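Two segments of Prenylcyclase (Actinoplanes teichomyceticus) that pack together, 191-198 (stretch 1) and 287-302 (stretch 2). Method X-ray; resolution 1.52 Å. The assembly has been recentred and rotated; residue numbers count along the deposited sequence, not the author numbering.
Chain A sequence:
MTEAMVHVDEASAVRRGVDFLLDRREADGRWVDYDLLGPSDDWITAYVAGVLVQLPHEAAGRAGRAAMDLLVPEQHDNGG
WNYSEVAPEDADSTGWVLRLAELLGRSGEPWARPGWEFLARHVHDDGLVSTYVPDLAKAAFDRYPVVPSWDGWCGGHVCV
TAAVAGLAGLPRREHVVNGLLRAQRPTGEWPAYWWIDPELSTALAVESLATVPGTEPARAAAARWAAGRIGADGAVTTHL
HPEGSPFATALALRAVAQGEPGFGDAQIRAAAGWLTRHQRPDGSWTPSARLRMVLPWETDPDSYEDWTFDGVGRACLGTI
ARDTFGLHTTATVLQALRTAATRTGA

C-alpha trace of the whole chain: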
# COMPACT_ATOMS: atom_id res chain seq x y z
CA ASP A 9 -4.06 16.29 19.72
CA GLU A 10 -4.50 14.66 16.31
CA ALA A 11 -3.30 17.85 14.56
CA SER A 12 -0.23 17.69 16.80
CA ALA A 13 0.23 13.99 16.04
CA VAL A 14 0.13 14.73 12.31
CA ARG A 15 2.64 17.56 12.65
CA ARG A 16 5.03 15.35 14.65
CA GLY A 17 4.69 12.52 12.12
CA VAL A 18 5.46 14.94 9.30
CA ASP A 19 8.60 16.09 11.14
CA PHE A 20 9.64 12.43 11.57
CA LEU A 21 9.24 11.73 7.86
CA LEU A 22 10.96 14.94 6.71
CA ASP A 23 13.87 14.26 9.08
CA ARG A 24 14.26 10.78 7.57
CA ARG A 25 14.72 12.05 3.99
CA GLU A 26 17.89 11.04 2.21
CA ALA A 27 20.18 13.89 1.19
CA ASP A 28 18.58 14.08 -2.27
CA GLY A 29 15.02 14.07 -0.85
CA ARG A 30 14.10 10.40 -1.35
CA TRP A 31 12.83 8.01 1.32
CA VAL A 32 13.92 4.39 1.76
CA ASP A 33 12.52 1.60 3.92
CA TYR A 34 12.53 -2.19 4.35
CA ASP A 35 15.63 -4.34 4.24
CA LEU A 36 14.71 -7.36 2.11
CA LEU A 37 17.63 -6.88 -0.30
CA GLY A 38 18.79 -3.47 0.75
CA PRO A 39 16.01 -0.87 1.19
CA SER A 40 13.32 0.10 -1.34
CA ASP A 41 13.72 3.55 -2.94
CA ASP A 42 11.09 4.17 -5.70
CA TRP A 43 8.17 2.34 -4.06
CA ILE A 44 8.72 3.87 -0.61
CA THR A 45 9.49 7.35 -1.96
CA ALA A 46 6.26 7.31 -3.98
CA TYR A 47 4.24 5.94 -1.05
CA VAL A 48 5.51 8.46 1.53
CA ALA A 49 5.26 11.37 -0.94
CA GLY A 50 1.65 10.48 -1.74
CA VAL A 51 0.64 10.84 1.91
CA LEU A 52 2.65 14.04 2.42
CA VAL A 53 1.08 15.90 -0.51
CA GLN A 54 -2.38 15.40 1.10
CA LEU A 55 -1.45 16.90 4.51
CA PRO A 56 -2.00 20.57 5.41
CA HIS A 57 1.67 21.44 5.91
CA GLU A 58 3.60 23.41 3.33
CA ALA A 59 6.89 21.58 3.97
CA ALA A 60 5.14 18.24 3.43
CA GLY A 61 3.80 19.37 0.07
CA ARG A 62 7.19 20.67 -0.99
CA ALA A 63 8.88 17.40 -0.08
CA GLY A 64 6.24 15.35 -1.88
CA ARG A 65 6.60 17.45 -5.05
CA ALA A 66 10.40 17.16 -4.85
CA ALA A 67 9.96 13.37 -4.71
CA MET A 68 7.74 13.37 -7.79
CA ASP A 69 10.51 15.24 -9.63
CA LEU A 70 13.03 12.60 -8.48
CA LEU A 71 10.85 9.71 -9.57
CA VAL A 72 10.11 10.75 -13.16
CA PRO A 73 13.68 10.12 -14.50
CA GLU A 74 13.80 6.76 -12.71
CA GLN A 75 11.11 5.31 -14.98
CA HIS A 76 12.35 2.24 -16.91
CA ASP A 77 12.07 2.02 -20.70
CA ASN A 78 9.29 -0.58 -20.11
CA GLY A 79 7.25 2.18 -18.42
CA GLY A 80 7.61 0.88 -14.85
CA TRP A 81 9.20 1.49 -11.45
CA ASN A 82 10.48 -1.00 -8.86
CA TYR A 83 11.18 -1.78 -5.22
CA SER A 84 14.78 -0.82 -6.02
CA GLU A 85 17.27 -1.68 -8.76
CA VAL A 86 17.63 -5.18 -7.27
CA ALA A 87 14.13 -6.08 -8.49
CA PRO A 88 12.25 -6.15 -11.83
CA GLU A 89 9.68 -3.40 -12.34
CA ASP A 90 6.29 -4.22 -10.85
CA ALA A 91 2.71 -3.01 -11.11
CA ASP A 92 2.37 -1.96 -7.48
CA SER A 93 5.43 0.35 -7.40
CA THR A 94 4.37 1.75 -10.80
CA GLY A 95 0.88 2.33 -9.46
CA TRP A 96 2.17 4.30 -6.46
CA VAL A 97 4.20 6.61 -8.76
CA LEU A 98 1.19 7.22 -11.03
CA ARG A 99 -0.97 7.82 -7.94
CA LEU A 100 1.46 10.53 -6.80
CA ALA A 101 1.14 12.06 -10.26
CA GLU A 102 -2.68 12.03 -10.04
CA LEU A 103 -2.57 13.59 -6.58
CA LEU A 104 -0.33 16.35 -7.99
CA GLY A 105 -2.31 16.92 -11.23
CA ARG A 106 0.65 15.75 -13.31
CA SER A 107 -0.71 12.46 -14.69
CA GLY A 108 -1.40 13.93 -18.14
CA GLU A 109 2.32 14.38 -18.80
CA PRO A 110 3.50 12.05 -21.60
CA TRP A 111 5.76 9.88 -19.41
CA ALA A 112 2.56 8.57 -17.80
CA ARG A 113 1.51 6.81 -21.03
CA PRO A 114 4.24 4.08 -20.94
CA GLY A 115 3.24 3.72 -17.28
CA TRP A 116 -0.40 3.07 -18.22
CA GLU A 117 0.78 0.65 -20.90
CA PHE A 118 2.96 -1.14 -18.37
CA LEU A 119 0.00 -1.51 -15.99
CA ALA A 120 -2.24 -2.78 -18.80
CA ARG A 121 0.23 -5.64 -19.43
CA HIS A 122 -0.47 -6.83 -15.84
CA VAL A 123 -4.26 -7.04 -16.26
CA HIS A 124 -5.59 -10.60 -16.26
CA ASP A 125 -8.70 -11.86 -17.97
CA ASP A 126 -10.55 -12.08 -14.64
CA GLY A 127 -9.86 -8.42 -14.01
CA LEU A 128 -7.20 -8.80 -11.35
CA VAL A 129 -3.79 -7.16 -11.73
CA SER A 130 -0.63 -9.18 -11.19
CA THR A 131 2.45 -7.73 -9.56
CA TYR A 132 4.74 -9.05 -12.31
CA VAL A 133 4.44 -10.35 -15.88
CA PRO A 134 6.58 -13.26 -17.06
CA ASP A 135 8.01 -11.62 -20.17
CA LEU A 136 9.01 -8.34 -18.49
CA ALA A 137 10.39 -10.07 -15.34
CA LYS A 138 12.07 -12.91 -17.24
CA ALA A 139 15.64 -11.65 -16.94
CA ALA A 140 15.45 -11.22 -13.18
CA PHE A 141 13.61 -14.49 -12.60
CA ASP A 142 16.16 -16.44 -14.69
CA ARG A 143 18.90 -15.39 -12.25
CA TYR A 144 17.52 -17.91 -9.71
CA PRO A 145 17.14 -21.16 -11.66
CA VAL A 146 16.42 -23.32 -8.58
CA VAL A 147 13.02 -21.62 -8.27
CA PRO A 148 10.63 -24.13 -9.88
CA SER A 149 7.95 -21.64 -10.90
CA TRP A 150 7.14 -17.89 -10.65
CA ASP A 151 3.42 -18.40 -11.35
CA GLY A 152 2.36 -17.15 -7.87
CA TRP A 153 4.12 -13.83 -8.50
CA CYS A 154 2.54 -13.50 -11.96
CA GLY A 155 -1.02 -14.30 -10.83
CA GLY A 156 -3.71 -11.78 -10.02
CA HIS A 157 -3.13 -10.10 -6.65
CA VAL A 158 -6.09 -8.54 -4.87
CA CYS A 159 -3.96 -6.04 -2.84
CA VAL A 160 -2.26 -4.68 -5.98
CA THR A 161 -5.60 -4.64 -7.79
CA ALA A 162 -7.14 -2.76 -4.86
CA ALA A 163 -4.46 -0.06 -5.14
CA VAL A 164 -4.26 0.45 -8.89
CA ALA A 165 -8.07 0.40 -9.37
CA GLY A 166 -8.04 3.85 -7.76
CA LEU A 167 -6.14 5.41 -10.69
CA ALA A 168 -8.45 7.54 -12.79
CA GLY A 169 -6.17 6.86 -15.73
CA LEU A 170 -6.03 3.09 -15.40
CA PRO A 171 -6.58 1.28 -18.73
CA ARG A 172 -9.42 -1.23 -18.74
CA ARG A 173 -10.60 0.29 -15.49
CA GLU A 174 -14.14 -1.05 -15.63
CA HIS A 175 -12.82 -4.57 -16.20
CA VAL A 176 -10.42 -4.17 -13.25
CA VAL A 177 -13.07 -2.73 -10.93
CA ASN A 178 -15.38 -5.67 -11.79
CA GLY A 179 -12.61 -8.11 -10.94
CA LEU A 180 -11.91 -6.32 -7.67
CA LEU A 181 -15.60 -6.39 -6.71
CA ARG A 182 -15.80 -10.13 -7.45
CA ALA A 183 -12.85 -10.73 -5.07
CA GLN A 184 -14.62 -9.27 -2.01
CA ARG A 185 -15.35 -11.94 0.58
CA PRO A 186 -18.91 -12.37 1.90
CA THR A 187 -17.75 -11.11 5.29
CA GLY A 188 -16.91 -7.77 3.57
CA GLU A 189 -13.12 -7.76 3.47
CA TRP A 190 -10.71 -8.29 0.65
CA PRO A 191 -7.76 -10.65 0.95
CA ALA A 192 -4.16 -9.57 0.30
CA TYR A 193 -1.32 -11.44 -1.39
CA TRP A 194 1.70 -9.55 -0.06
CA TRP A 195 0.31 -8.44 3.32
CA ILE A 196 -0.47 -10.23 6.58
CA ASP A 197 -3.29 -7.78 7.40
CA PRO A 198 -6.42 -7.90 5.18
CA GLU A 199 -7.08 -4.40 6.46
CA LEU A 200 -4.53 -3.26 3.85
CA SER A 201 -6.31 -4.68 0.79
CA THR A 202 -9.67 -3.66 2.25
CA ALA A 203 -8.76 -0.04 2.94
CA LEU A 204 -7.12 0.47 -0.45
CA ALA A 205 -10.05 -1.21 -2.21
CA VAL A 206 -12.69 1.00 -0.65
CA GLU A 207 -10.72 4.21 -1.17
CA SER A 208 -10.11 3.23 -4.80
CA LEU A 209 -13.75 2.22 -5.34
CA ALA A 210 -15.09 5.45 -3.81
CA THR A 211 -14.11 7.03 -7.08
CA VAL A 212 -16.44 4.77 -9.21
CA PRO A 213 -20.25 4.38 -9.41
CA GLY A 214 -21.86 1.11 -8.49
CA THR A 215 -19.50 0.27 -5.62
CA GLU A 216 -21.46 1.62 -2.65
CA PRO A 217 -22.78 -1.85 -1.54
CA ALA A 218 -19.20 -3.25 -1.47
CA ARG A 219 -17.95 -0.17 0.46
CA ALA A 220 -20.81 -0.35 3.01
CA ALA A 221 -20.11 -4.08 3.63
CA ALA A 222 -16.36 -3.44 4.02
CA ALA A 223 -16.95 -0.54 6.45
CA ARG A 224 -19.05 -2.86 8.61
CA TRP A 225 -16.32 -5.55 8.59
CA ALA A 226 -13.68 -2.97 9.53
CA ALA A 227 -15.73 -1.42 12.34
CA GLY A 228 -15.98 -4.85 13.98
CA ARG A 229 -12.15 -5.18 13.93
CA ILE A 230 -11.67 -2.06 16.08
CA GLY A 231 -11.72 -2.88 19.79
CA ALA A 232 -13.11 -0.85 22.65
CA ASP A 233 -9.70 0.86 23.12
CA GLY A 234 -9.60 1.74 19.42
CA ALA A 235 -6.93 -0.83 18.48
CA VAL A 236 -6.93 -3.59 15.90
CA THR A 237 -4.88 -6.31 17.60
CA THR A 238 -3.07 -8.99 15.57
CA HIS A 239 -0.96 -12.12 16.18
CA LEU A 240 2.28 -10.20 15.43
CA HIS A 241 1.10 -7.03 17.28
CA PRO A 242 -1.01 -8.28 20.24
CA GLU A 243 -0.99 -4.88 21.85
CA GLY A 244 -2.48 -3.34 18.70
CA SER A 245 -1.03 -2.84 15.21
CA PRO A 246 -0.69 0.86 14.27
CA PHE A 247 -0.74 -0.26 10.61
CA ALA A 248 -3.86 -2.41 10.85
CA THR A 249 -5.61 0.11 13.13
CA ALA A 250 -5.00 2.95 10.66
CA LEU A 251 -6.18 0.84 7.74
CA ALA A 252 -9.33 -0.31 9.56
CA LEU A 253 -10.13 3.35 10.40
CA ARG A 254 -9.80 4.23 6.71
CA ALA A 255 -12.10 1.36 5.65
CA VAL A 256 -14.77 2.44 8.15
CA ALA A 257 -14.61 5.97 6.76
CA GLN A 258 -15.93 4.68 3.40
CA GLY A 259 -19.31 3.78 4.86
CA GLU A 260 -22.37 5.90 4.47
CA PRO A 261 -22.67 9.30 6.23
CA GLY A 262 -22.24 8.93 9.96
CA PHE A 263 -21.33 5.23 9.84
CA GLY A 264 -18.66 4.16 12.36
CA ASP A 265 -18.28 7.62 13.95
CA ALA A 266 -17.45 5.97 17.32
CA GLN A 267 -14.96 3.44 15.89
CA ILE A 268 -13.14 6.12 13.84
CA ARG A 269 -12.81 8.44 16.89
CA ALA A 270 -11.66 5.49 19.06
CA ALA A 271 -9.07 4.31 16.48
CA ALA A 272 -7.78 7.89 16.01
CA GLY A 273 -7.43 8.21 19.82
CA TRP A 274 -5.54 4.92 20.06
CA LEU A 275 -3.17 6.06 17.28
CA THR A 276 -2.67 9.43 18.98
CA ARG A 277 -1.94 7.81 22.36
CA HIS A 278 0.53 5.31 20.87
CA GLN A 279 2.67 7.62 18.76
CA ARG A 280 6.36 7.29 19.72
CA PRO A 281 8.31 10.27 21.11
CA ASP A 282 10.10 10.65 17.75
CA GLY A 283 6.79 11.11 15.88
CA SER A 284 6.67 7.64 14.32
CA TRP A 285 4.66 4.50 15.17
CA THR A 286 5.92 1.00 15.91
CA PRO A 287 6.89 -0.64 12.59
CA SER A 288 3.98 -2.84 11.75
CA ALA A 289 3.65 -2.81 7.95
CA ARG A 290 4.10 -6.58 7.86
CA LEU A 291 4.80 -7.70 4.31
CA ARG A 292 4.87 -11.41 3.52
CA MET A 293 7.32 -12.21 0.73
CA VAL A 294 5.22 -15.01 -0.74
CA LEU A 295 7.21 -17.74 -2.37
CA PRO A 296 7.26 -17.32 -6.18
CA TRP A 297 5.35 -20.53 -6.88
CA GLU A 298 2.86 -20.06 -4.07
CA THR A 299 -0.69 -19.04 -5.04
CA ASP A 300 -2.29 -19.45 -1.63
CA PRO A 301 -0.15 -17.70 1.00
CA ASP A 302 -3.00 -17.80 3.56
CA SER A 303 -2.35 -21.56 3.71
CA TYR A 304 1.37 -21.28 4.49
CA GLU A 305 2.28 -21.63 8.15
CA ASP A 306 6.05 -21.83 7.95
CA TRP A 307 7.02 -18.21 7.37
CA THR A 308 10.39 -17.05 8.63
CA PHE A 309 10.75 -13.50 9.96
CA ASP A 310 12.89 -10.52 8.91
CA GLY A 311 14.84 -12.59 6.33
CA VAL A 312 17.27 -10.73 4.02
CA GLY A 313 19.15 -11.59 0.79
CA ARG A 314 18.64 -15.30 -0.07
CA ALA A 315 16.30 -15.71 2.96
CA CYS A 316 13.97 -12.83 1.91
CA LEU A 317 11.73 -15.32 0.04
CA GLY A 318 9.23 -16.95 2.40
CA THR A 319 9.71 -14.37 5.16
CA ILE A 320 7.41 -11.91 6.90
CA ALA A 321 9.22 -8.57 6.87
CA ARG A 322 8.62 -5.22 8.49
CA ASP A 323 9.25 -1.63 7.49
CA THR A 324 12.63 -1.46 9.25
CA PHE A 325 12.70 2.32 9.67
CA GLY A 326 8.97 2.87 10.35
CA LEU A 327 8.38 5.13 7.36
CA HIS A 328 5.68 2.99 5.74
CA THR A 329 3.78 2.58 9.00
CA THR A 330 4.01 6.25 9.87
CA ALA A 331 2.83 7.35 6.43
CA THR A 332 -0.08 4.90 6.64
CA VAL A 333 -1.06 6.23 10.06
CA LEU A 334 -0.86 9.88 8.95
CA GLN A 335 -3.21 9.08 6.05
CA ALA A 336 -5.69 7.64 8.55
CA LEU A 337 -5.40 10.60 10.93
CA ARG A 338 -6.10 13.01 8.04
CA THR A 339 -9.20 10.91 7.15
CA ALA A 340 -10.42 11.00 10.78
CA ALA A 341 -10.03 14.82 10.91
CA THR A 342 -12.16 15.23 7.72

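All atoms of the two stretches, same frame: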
# COMPACT_ATOMS: atom_id res chain seq x y z
N PRO A 191 -9.02 -10.03 0.58
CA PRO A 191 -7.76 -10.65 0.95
C PRO A 191 -6.59 -9.92 0.29
O PRO A 191 -6.76 -9.17 -0.66
CB PRO A 191 -7.93 -12.05 0.38
CG PRO A 191 -8.67 -11.80 -0.88
CD PRO A 191 -9.71 -10.78 -0.50
N ALA A 192 -5.38 -10.17 0.81
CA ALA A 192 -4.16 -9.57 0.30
C ALA A 192 -3.21 -10.71 -0.07
O ALA A 192 -3.24 -11.77 0.55
CB ALA A 192 -3.45 -8.69 1.33
N TYR A 193 -2.37 -10.48 -1.08
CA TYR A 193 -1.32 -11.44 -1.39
C TYR A 193 -0.07 -11.14 -0.60
O TYR A 193 0.44 -12.02 0.12
CB TYR A 193 -1.03 -11.40 -2.89
CG TYR A 193 -0.06 -12.47 -3.39
CD1 TYR A 193 -0.50 -13.82 -3.58
CD2 TYR A 193 1.27 -12.14 -3.70
CE1 TYR A 193 0.42 -14.76 -4.10
CE2 TYR A 193 2.16 -13.11 -4.23
CZ TYR A 193 1.69 -14.41 -4.41
OH TYR A 193 2.62 -15.30 -4.92
N TRP A 194 0.42 -9.90 -0.65
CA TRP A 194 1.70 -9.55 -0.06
C TRP A 194 1.62 -9.13 1.40
O TRP A 194 2.66 -8.76 1.94
CB TRP A 194 2.38 -8.41 -0.86
CG TRP A 194 2.64 -8.74 -2.32
CD1 TRP A 194 1.98 -8.27 -3.39
CD2 TRP A 194 3.69 -9.58 -2.82
NE1 TRP A 194 2.54 -8.77 -4.57
CE2 TRP A 194 3.59 -9.59 -4.22
CE3 TRP A 194 4.70 -10.32 -2.21
CZ2 TRP A 194 4.45 -10.30 -5.04
CZ3 TRP A 194 5.57 -11.04 -3.02
CH2 TRP A 194 5.43 -11.03 -4.42
N TRP A 195 0.44 -9.06 2.00
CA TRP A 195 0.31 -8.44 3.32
C TRP A 195 -0.37 -9.40 4.26
O TRP A 195 -1.31 -10.10 3.90
CB TRP A 195 -0.50 -7.12 3.26
CG TRP A 195 0.19 -6.16 2.35
CD1 TRP A 195 -0.05 -5.98 1.00
CD2 TRP A 195 1.23 -5.21 2.70
NE1 TRP A 195 0.80 -5.00 0.49
CE2 TRP A 195 1.58 -4.51 1.52
CE3 TRP A 195 1.92 -4.91 3.89
CZ2 TRP A 195 2.60 -3.54 1.50
CZ3 TRP A 195 2.91 -3.93 3.86
CH2 TRP A 195 3.25 -3.25 2.69
N ILE A 196 0.12 -9.42 5.51
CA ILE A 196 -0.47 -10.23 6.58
C ILE A 196 -1.87 -9.72 6.95
O ILE A 196 -2.74 -10.51 7.30
CB ILE A 196 0.48 -10.16 7.80
CG1 ILE A 196 1.73 -10.97 7.47
CG2 ILE A 196 -0.23 -10.62 9.05
CD1 ILE A 196 1.47 -12.47 7.39
N ASP A 197 -2.08 -8.42 6.90
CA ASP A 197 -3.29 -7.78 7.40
C ASP A 197 -4.27 -7.55 6.25
O ASP A 197 -3.97 -6.72 5.40
CB ASP A 197 -2.95 -6.45 8.07
CG ASP A 197 -1.98 -6.62 9.23
OD1 ASP A 197 -2.24 -7.45 10.15
OD2 ASP A 197 -0.95 -5.91 9.25
N PRO A 198 -5.43 -8.19 6.23
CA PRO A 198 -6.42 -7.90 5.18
C PRO A 198 -6.97 -6.50 5.30
O PRO A 198 -7.61 -6.03 4.33
CB PRO A 198 -7.50 -8.95 5.42
CG PRO A 198 -7.41 -9.27 6.90
CD PRO A 198 -5.88 -9.24 7.15
N PRO A 287 6.97 -0.05 13.93
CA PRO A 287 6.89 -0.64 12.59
C PRO A 287 5.98 -1.84 12.61
O PRO A 287 6.20 -2.83 13.35
CB PRO A 287 8.34 -1.03 12.28
CG PRO A 287 9.16 0.05 13.08
CD PRO A 287 8.37 0.17 14.34
N SER A 288 4.99 -1.80 11.73
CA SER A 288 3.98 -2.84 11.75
C SER A 288 3.43 -3.08 10.35
O SER A 288 2.40 -3.77 10.20
CB SER A 288 2.86 -2.43 12.75
OG SER A 288 2.49 -1.06 12.60
N ALA A 289 4.11 -2.59 9.32
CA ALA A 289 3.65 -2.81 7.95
C ALA A 289 4.22 -4.17 7.51
O ALA A 289 5.26 -4.26 6.86
CB ALA A 289 4.10 -1.65 7.05
N ARG A 290 3.53 -5.23 7.92
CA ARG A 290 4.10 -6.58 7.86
C ARG A 290 3.80 -7.18 6.50
O ARG A 290 2.65 -7.50 6.18
CB ARG A 290 3.53 -7.46 8.99
CG ARG A 290 3.78 -6.88 10.41
CD ARG A 290 5.28 -6.50 10.67
NE ARG A 290 6.12 -7.64 11.01
CZ ARG A 290 6.27 -8.12 12.27
NH1 ARG A 290 5.59 -7.66 13.25
NH2 ARG A 290 7.02 -9.15 12.50
N LEU A 291 4.85 -7.29 5.71
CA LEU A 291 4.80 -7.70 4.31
C LEU A 291 5.24 -9.15 4.26
O LEU A 291 6.32 -9.48 4.75
CB LEU A 291 5.76 -6.80 3.51
CG LEU A 291 5.78 -6.70 2.00
CD1 LEU A 291 6.86 -5.68 1.69
CD2 LEU A 291 6.19 -8.07 1.52
N ARG A 292 4.43 -10.01 3.66
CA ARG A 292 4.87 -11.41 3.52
C ARG A 292 5.42 -11.60 2.11
O ARG A 292 4.69 -11.38 1.12
CB ARG A 292 3.76 -12.38 3.86
CG ARG A 292 2.48 -12.25 3.05
CD ARG A 292 1.40 -13.19 3.59
NE ARG A 292 0.18 -13.11 2.79
CZ ARG A 292 -0.97 -13.64 3.15
NH1 ARG A 292 -1.07 -14.38 4.29
NH2 ARG A 292 -2.06 -13.47 2.41
N MET A 293 6.69 -11.96 2.03
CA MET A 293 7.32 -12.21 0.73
C MET A 293 6.93 -13.63 0.29
O MET A 293 7.64 -14.62 0.53
CB MET A 293 8.85 -12.04 0.82
CG MET A 293 9.33 -10.62 0.86
SD MET A 293 8.79 -9.73 -0.62
CE MET A 293 9.48 -10.78 -1.87
N VAL A 294 5.75 -13.72 -0.32
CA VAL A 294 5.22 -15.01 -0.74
C VAL A 294 6.22 -15.71 -1.65
O VAL A 294 6.92 -15.09 -2.46
CB VAL A 294 3.90 -14.80 -1.51
CG1 VAL A 294 3.19 -16.17 -1.80
CG2 VAL A 294 2.91 -13.96 -0.68
N LEU A 295 6.28 -17.03 -1.52
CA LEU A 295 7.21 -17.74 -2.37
C LEU A 295 6.73 -17.65 -3.81
O LEU A 295 5.53 -17.69 -4.05
CB LEU A 295 7.35 -19.20 -1.94
CG LEU A 295 8.09 -19.32 -0.58
CD1 LEU A 295 7.74 -20.67 0.02
CD2 LEU A 295 9.57 -19.02 -0.68
N PRO A 296 7.65 -17.60 -4.78
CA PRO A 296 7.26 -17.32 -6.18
C PRO A 296 6.26 -18.28 -6.79
O PRO A 296 5.47 -17.88 -7.67
CB PRO A 296 8.59 -17.40 -6.93
CG PRO A 296 9.58 -16.88 -5.89
CD PRO A 296 9.08 -17.37 -4.56
N TRP A 297 6.24 -19.53 -6.34
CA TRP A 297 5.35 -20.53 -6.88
C TRP A 297 4.11 -20.68 -6.06
O TRP A 297 3.23 -21.48 -6.40
CB TRP A 297 6.13 -21.88 -6.95
CG TRP A 297 6.79 -22.27 -5.61
CD1 TRP A 297 6.25 -23.04 -4.63
CD2 TRP A 297 8.07 -21.87 -5.15
NE1 TRP A 297 7.14 -23.16 -3.54
CE2 TRP A 297 8.25 -22.43 -3.85
CE3 TRP A 297 9.07 -21.06 -5.67
CZ2 TRP A 297 9.42 -22.21 -3.10
CZ3 TRP A 297 10.24 -20.86 -4.91
CH2 TRP A 297 10.39 -21.45 -3.64
N GLU A 298 3.97 -19.89 -4.97
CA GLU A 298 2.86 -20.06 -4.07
C GLU A 298 1.69 -19.17 -4.48
O GLU A 298 1.86 -17.95 -4.65
CB GLU A 298 3.30 -19.72 -2.65
CG GLU A 298 2.22 -19.71 -1.68
CD GLU A 298 1.60 -21.08 -1.41
OE1 GLU A 298 2.29 -21.95 -0.80
OE2 GLU A 298 0.45 -21.29 -1.79
N THR A 299 0.52 -19.78 -4.71
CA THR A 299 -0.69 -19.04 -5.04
C THR A 299 -1.63 -18.85 -3.88
O THR A 299 -2.60 -18.10 -3.99
CB THR A 299 -1.47 -19.71 -6.18
OG1 THR A 299 -1.98 -20.96 -5.71
CG2 THR A 299 -0.53 -20.00 -7.32
N ASP A 300 -1.36 -19.46 -2.75
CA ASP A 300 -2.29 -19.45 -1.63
C ASP A 300 -1.55 -19.15 -0.34
O ASP A 300 -1.49 -20.00 0.56
CB ASP A 300 -2.96 -20.82 -1.59
CG ASP A 300 -4.04 -20.96 -0.57
OD1 ASP A 300 -4.62 -19.95 -0.11
OD2 ASP A 300 -4.32 -22.13 -0.21
N PRO A 301 -0.96 -17.96 -0.20
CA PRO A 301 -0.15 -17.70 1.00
C PRO A 301 -0.93 -17.80 2.30
O PRO A 301 -0.29 -18.06 3.33
CB PRO A 301 0.40 -16.26 0.76
CG PRO A 301 -0.61 -15.62 -0.18
CD PRO A 301 -0.95 -16.79 -1.12
N ASP A 302 -2.26 -17.61 2.31
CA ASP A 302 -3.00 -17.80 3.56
C ASP A 302 -2.85 -19.23 4.09
O ASP A 302 -3.01 -19.45 5.30
CB ASP A 302 -4.49 -17.49 3.38
CG ASP A 302 -4.76 -16.00 3.29
OD1 ASP A 302 -3.91 -15.20 3.75
OD2 ASP A 302 -5.83 -15.63 2.76
O HOH W 1 -5.22 -14.22 0.81
O HOH W 2 0.42 -5.22 11.38
O HOH W 3 0.13 -6.46 6.78

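How does the contact begin, where the backbones are still apart? Water fills the gap: water 2 donates to Ser288 O and Asp197 OD2, and water 3 to Arg290 O and the same OD2. Small Ala289 lies beside the Trp195 ring, its CB 4.1 Å from Trp195 CZ3.

What brings the backbones together? Ile196 N donates to Arg290 O (3.2 Å) and Arg292 N to Trp194 O (2.8 Å), framing a single bridge between Trp195 and Leu291. Leu291 CB covers one face of the Trp195 ring, apolar against aromatic.

Why does an arginine suit position 292? Its CB points toward stretch 1, and the extended chain carries the guanidinium to two backbone carbonyls of stretch 1: Arg292 NE donates to Tyr193 O (2.9 Å), Arg292 NH2 to Ala192 O (2.8 Å). Asp302 OD1 balances the buried charge in a salt bridge, 2.9 Å from Arg292 NH2.

What secures the far end? The Met293 and Val294 side chains approach the Trp194 ring, and Val294 CG2 sits over one face of Tyr193, 3.9 Å from the ring centroid. At the end of the turn from Leu295 to Glu298, Tyr193 OH donates to Glu298 O (2.8 Å), so the buried phenol keeps a polar partner. Pro301 CD packs 3.9 Å from Tyr193 CE1.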